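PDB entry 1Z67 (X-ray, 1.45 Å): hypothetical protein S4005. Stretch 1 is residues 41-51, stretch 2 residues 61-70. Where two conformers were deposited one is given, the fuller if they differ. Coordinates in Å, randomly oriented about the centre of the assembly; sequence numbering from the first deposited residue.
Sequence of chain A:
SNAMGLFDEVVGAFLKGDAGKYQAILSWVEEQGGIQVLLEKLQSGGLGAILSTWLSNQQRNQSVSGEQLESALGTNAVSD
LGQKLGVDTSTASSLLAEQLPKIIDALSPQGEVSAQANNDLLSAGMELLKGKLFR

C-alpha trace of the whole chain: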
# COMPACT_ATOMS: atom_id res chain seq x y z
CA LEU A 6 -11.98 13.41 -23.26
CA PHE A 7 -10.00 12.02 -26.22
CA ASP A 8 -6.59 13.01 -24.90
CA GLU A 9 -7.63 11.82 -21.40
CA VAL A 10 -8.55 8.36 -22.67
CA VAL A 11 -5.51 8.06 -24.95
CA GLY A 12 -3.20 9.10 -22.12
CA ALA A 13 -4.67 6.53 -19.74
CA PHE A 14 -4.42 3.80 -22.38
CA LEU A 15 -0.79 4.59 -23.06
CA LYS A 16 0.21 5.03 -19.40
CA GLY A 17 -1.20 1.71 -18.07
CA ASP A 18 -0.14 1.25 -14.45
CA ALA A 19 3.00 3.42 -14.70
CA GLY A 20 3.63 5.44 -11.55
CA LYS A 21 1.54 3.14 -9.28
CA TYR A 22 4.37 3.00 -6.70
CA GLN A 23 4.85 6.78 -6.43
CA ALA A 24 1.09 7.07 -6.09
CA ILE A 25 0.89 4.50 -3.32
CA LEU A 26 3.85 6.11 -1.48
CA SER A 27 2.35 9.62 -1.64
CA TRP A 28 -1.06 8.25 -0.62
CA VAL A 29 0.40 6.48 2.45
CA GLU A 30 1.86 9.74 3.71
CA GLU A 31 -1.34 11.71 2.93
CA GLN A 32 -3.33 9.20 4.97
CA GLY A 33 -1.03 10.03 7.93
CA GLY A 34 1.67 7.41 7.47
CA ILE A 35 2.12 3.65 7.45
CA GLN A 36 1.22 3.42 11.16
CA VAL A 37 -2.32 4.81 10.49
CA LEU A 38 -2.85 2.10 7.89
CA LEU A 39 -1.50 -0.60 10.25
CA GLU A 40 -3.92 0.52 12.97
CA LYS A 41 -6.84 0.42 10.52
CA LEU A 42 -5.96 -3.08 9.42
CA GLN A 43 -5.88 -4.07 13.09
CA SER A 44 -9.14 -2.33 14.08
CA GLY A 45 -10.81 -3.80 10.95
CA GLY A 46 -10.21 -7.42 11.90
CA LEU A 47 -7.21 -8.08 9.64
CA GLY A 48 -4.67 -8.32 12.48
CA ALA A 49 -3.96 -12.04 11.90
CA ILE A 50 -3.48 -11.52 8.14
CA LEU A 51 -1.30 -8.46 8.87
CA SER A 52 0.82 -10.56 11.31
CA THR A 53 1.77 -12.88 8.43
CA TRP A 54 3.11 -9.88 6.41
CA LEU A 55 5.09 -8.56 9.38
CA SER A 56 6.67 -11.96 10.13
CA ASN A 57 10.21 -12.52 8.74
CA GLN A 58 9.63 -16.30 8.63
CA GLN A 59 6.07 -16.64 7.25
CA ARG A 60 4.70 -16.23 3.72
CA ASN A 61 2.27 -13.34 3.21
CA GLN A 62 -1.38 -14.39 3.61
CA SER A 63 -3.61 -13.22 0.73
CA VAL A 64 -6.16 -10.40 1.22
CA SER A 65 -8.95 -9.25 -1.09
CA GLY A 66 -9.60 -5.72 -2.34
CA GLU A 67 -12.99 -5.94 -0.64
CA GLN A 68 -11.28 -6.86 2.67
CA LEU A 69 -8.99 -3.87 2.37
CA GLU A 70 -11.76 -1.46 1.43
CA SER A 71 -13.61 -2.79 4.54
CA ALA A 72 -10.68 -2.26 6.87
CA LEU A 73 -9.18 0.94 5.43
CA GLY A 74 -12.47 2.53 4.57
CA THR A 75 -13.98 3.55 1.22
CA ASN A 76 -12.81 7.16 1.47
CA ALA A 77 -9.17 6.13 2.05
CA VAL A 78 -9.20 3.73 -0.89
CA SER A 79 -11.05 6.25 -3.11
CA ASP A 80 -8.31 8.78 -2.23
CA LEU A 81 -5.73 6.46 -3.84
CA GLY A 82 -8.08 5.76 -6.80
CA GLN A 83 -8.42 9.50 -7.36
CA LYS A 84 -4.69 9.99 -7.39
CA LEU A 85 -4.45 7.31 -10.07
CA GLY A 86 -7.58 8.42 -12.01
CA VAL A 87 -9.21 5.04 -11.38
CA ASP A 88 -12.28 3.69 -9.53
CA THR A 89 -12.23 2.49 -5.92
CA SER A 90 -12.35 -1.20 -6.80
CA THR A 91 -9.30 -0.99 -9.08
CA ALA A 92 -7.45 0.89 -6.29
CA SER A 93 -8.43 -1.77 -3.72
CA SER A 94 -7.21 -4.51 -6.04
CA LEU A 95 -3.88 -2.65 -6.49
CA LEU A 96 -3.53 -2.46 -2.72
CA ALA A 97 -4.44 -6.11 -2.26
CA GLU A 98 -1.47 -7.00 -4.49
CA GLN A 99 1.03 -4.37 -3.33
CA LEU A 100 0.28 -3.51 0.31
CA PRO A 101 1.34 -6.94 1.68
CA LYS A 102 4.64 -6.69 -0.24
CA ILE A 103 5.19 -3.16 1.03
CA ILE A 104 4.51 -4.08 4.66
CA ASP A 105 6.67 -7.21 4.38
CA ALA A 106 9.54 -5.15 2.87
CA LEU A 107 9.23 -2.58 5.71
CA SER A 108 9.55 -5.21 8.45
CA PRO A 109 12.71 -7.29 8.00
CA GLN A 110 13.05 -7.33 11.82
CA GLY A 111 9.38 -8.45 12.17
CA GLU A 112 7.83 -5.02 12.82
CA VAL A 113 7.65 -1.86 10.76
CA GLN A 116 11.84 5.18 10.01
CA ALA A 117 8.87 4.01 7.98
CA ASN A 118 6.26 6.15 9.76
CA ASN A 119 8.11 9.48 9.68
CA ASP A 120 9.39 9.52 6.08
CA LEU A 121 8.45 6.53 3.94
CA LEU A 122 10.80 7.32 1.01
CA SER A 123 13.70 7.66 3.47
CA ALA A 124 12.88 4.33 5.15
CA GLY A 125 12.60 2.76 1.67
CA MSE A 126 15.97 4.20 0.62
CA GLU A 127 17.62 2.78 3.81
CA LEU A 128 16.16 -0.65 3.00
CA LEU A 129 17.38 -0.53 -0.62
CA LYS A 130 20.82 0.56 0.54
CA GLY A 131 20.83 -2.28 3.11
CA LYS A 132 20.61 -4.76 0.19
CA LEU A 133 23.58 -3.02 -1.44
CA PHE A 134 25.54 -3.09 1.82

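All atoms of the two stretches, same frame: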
# COMPACT_ATOMS: atom_id res chain seq x y z
N LYS A 41 -5.56 0.73 11.17
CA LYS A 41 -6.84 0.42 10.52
C LYS A 41 -6.99 -1.04 10.16
O LYS A 41 -8.07 -1.62 10.33
CB LYS A 41 -7.06 1.26 9.28
CG LYS A 41 -7.33 2.68 9.59
CD LYS A 41 -7.67 3.40 8.31
CE LYS A 41 -8.52 4.59 8.63
NZ LYS A 41 -8.94 5.16 7.37
N LEU A 42 -5.90 -1.66 9.69
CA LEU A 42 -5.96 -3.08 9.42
C LEU A 42 -6.30 -3.84 10.70
O LEU A 42 -7.14 -4.75 10.71
CB LEU A 42 -4.64 -3.55 8.85
CG LEU A 42 -4.33 -2.98 7.44
CD1 LEU A 42 -2.93 -3.44 7.07
CD2 LEU A 42 -5.29 -3.50 6.40
N GLN A 43 -5.67 -3.43 11.80
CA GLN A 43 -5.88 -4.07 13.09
C GLN A 43 -7.28 -3.87 13.66
O GLN A 43 -7.88 -4.84 14.14
CB GLN A 43 -4.83 -3.59 14.06
CG GLN A 43 -3.47 -4.23 13.74
CD GLN A 43 -2.31 -3.65 14.49
OE1 GLN A 43 -2.34 -2.50 14.90
NE2 GLN A 43 -1.26 -4.43 14.63
N SER A 44 -7.77 -2.63 13.62
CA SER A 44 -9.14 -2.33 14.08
C SER A 44 -10.23 -2.95 13.16
O SER A 44 -11.39 -3.12 13.58
CB SER A 44 -9.34 -0.82 14.13
OG SER A 44 -8.49 -0.22 15.08
N GLY A 45 -9.86 -3.30 11.92
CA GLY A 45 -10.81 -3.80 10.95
C GLY A 45 -10.82 -5.31 10.86
O GLY A 45 -11.44 -5.86 9.93
N GLY A 46 -10.15 -5.97 11.80
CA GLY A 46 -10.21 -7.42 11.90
C GLY A 46 -9.20 -8.17 11.07
O GLY A 46 -9.25 -9.39 11.00
N LEU A 47 -8.23 -7.45 10.49
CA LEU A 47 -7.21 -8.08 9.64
C LEU A 47 -5.88 -8.26 10.37
O LEU A 47 -4.84 -8.46 9.73
CB LEU A 47 -7.01 -7.26 8.36
CG LEU A 47 -8.18 -7.27 7.37
CD1 LEU A 47 -7.86 -6.43 6.13
CD2 LEU A 47 -8.59 -8.68 6.94
N GLY A 48 -5.90 -8.17 11.71
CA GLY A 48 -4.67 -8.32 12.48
C GLY A 48 -3.91 -9.62 12.24
O GLY A 48 -2.68 -9.63 12.20
N ALA A 49 -4.64 -10.75 12.12
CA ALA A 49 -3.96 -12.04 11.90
C ALA A 49 -3.31 -12.08 10.50
O ALA A 49 -2.14 -12.45 10.37
CB ALA A 49 -4.91 -13.22 12.10
N ILE A 50 -4.05 -11.65 9.49
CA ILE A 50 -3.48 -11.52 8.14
C ILE A 50 -2.29 -10.54 8.15
O ILE A 50 -1.21 -10.89 7.63
CB ILE A 50 -4.53 -11.10 7.11
CG1 ILE A 50 -5.49 -12.27 6.84
CG2 ILE A 50 -3.83 -10.66 5.78
CD1 ILE A 50 -6.71 -11.92 6.02
N LEU A 51 -2.45 -9.37 8.76
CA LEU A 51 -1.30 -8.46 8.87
C LEU A 51 -0.08 -9.13 9.55
O LEU A 51 1.07 -8.90 9.15
CB LEU A 51 -1.70 -7.19 9.62
CG LEU A 51 -0.55 -6.25 10.01
CD1 LEU A 51 0.26 -5.75 8.80
CD2 LEU A 51 -1.14 -5.08 10.80
N ASN A 61 3.39 -14.27 3.11
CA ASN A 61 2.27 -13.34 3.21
C ASN A 61 0.95 -14.02 2.91
O ASN A 61 0.79 -14.57 1.82
CB ASN A 61 2.40 -12.19 2.20
CG ASN A 61 3.58 -11.29 2.44
OD1 ASN A 61 4.17 -11.26 3.53
ND2 ASN A 61 3.95 -10.55 1.40
N GLN A 62 0.00 -13.98 3.86
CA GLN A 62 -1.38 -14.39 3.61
C GLN A 62 -2.11 -13.45 2.63
O GLN A 62 -1.98 -12.23 2.71
CB GLN A 62 -2.18 -14.53 4.91
CG GLN A 62 -3.57 -15.18 4.71
CD GLN A 62 -4.23 -15.64 6.02
OE1 GLN A 62 -3.56 -15.83 7.04
NE2 GLN A 62 -5.54 -15.83 5.99
N SER A 63 -2.86 -14.02 1.69
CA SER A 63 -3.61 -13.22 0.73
C SER A 63 -4.72 -12.40 1.41
O SER A 63 -5.19 -12.76 2.49
CB SER A 63 -4.23 -14.15 -0.33
OG SER A 63 -5.21 -13.50 -1.11
N VAL A 64 -5.06 -11.26 0.81
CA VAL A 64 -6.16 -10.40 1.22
C VAL A 64 -6.88 -9.94 -0.04
O VAL A 64 -6.24 -9.79 -1.10
CB VAL A 64 -5.62 -9.18 2.06
CG1 VAL A 64 -4.74 -8.24 1.22
CG2 VAL A 64 -6.75 -8.39 2.78
N SER A 65 -8.19 -9.74 0.05
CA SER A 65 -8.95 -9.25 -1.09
C SER A 65 -9.06 -7.74 -1.09
O SER A 65 -8.95 -7.10 -0.02
CB SER A 65 -10.34 -9.86 -1.10
OG SER A 65 -11.13 -9.32 -0.08
N GLY A 66 -9.30 -7.16 -2.26
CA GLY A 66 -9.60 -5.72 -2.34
C GLY A 66 -10.78 -5.35 -1.46
O GLY A 66 -10.77 -4.33 -0.77
N GLU A 67 -11.82 -6.18 -1.46
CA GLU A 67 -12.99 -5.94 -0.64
C GLU A 67 -12.60 -5.89 0.84
O GLU A 67 -13.07 -5.02 1.57
CB GLU A 67 -14.01 -7.07 -0.89
CG GLU A 67 -14.26 -7.41 -2.37
CD GLU A 67 -13.29 -8.44 -2.95
OE1 GLU A 67 -13.55 -9.66 -2.80
OE2 GLU A 67 -12.27 -8.04 -3.57
N GLN A 68 -11.72 -6.81 1.26
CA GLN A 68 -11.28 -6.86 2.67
C GLN A 68 -10.54 -5.58 3.02
O GLN A 68 -10.77 -4.98 4.08
CB GLN A 68 -10.40 -8.07 2.94
CG GLN A 68 -11.19 -9.35 3.14
CD GLN A 68 -10.30 -10.55 3.33
OE1 GLN A 68 -9.39 -10.80 2.54
NE2 GLN A 68 -10.59 -11.33 4.36
N LEU A 69 -9.70 -5.11 2.10
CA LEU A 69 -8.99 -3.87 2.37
C LEU A 69 -9.90 -2.66 2.35
O LEU A 69 -9.71 -1.74 3.16
CB LEU A 69 -7.84 -3.67 1.36
CG LEU A 69 -6.65 -4.59 1.56
CD1 LEU A 69 -5.58 -4.21 0.51
CD2 LEU A 69 -6.10 -4.47 3.03
N GLU A 70 -10.82 -2.59 1.40
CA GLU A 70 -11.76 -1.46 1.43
C GLU A 70 -12.54 -1.46 2.75
O GLU A 70 -12.75 -0.39 3.32
CB GLU A 70 -12.71 -1.48 0.24
CG GLU A 70 -13.43 -0.14 0.07
CD GLU A 70 -14.54 -0.16 -0.99
OE1 GLU A 70 -14.56 -1.08 -1.84
OE2 GLU A 70 -15.39 0.77 -0.98

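No hydrogen bond crosses between these two stretches; packing alone joins them, burying 334 Å² in total. The apolar side chains form a connected series of contacts, Leu42 to Leu69 to Leu47 to Val64 to Ile50.

Leu42 and Leu69 share one solution. Both CA-to-CB bonds point sideways, and both side chains adopt the m,t rotamer, which carries their ends inward until Leu42 CD2 lies 3.6 Å from Leu69 CD2. Leucine suits such a position because its branch comes at CG, one bond farther out than in valine or isoleucine. Leu47, at the N-cap position of the next helix, is also m,t, but its CB already points toward the partner. Its CD1 reaches three neighbours: Gln68 O at 3.8 Å, Val64 CG2 at 4.0 Å and Leu69 CD2 at 4.1 Å. Just before it, Gly46 has phi/psi of 88/9, where a CB would jam against the preceding carbonyl; glycine permits the turn that delivers Leu47.

Ile50 has the most area covered, 97 Å², although its CB points sideways. With chi1 at -72° and chi2 at 170°, its CD1 comes 3.9 Å from Ser63 O, while CG2 faces Val64 CB at a looser 4.4 Å. The exposed Gln62, extended in t,t, lies against Ile50, its NE2 3.7 Å from Ile50 CG1, a contact of aliphatic carbon with amide.

Gln68 does double duty. Its OE1 accepts from Ser65 N (3.0 Å), while Gln68 N donates to Ser65 OG (2.9 Å), the latter capping the helix with Ser65 in the p rotamer. The first bond holds the amide through OE1; the second fixes the backbone of Gln68. NE2 lies 4.2 Å from Leu47 CD2 and 4.3 Å from Ile50 CD1. The amide is thus held through OE1 within its own stretch, while its NE2 packs against the other.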